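Long-range contact in divalent-cation tolerance protein CutA (Pyrococcus horikoshii, PDB 1UKU), which is involved in resistance toward heavy metals, forming a homotrimer that binds a copper ion at the interface between two trimers: residues V4-P9 and V51-K56. Sequence-based numbering, arbitrary orientation.
Sequences VYTTFP and VGAILK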
# COMPACT_ATOMS: atom_id res chain seq x y z
N VAL A 4 -2.35 7.34 5.72
CA VAL A 4 -3.79 7.30 5.55
C VAL A 4 -4.09 6.98 4.09
O VAL A 4 -3.59 7.65 3.20
CB VAL A 4 -4.43 8.61 5.96
CG1 VAL A 4 -5.96 8.61 5.71
CG2 VAL A 4 -4.14 8.86 7.42
N TYR A 5 -4.92 5.98 3.87
CA TYR A 5 -5.34 5.57 2.52
C TYR A 5 -6.81 5.94 2.34
O TYR A 5 -7.66 5.66 3.18
CB TYR A 5 -5.16 4.07 2.33
CG TYR A 5 -5.46 3.51 0.96
CD1 TYR A 5 -4.70 3.86 -0.13
CD2 TYR A 5 -6.52 2.61 0.75
CE1 TYR A 5 -4.96 3.34 -1.41
CE2 TYR A 5 -6.79 2.08 -0.54
CZ TYR A 5 -5.99 2.45 -1.60
OH TYR A 5 -6.22 1.93 -2.86
N THR A 6 -7.13 6.55 1.21
CA THR A 6 -8.50 6.81 0.79
C THR A 6 -8.55 6.67 -0.73
O THR A 6 -7.53 6.57 -1.39
CB THR A 6 -8.97 8.18 1.30
OG1 THR A 6 -10.38 8.31 1.05
CG2 THR A 6 -8.28 9.35 0.65
N THR A 7 -9.75 6.59 -1.27
CA THR A 7 -9.92 6.47 -2.70
C THR A 7 -10.87 7.52 -3.18
O THR A 7 -11.72 7.97 -2.43
CB THR A 7 -10.40 5.09 -3.14
OG1 THR A 7 -11.80 4.93 -2.81
CG2 THR A 7 -9.66 3.98 -2.44
N PHE A 8 -10.69 7.89 -4.43
CA PHE A 8 -11.47 8.96 -5.08
C PHE A 8 -11.99 8.50 -6.44
O PHE A 8 -11.39 7.64 -7.06
CB PHE A 8 -10.61 10.21 -5.32
CG PHE A 8 -10.11 10.87 -4.07
CD1 PHE A 8 -10.92 11.76 -3.38
CD2 PHE A 8 -8.82 10.60 -3.56
CE1 PHE A 8 -10.47 12.38 -2.24
CE2 PHE A 8 -8.38 11.25 -2.40
CZ PHE A 8 -9.22 12.12 -1.73
N PRO A 9 -13.11 9.06 -6.89
CA PRO A 9 -13.68 8.65 -8.17
C PRO A 9 -12.89 9.10 -9.40
O PRO A 9 -13.04 8.43 -10.43
CB PRO A 9 -15.08 9.24 -8.10
CG PRO A 9 -14.91 10.43 -7.27
CD PRO A 9 -14.00 9.96 -6.15
N VAL A 51 -9.04 6.69 -8.23
CA VAL A 51 -7.67 7.10 -7.91
C VAL A 51 -7.45 6.87 -6.42
O VAL A 51 -8.18 7.46 -5.60
CB VAL A 51 -7.42 8.57 -8.31
CG1 VAL A 51 -6.01 9.03 -7.88
CG2 VAL A 51 -7.57 8.68 -9.83
N GLY A 52 -6.52 6.00 -6.07
CA GLY A 52 -6.18 5.81 -4.68
C GLY A 52 -5.15 6.82 -4.22
O GLY A 52 -4.32 7.23 -5.03
N ALA A 53 -5.19 7.19 -2.95
CA ALA A 53 -4.32 8.21 -2.38
C ALA A 53 -3.72 7.71 -1.08
O ALA A 53 -4.43 7.32 -0.15
CB ALA A 53 -5.09 9.48 -2.12
N ILE A 54 -2.40 7.72 -1.06
CA ILE A 54 -1.60 7.39 0.09
C ILE A 54 -1.10 8.72 0.67
O ILE A 54 -0.29 9.41 0.06
CB ILE A 54 -0.42 6.48 -0.30
CG1 ILE A 54 -0.90 5.15 -0.89
CG2 ILE A 54 0.46 6.20 0.93
CD1 ILE A 54 0.12 4.46 -1.81
N LEU A 55 -1.57 9.05 1.86
CA LEU A 55 -1.23 10.28 2.55
C LEU A 55 -0.30 10.02 3.72
O LEU A 55 -0.43 9.01 4.38
CB LEU A 55 -2.49 10.98 3.07
CG LEU A 55 -3.72 10.99 2.13
CD1 LEU A 55 -4.88 11.64 2.80
CD2 LEU A 55 -3.38 11.70 0.82
N LYS A 56 0.62 10.94 3.96
CA LYS A 56 1.62 10.77 5.03
C LYS A 56 1.51 11.94 5.98
O LYS A 56 1.53 13.09 5.56
CB LYS A 56 3.03 10.65 4.44
CG LYS A 56 3.14 9.54 3.35
CD LYS A 56 4.42 9.57 2.50
CE LYS A 56 4.18 9.48 0.95
NZ LYS A 56 3.88 10.80 0.19
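Val-4 and Leu-55 exchange a reciprocal pair of backbone bonds in an antiparallel ladder, Val-4 N to Leu-55 O at 2.9 Å and Leu-55 N to Val-4 O at 2.8 Å; their side chains lie on one face of the sheet, CB to CB 4.2 Å. Tyr-5, in a non-hydrogen-bonded pair with Ile-54, points to the other face. Its CG is anti to the backbone N (chi1 -176°), which carries the ring forward along its own strand and over toward Gly-52: CD1 meets Ile-54 CG1 at the ring edge, 4.1 Å away, while CE1 passes 4.3 Å from CA of Gly-52, where no side chain stands in its path. The phenol OH is hydrogen-bonded to Asn-31 of a second subunit, linking this pairing to the trimer interface. Thr-6 and Ala-53 again exchange two backbone bonds, and OG1 of Thr-6 is bonded to the carbonyl of Ala-79. Thr-7 pairs with Gly-52, the CA atoms only 4.3 Å apart. Phe-8 and Val-51 form the third hydrogen-bonded pair, with two more bonds; the Phe-8 ring turns back along its strand and sets the CE2 edge 3.7 Å from Ala-53 CB, in the ring plane. Strands 2-8 and 44-57 are the central strands of the ferredoxin-like beta-alpha-beta-beta-alpha-beta fold, between 81-84 and 29-41; on one face helix 11-23 covers Phe-8 and Val-51, and helix 62-72 Val-4 and Leu-55.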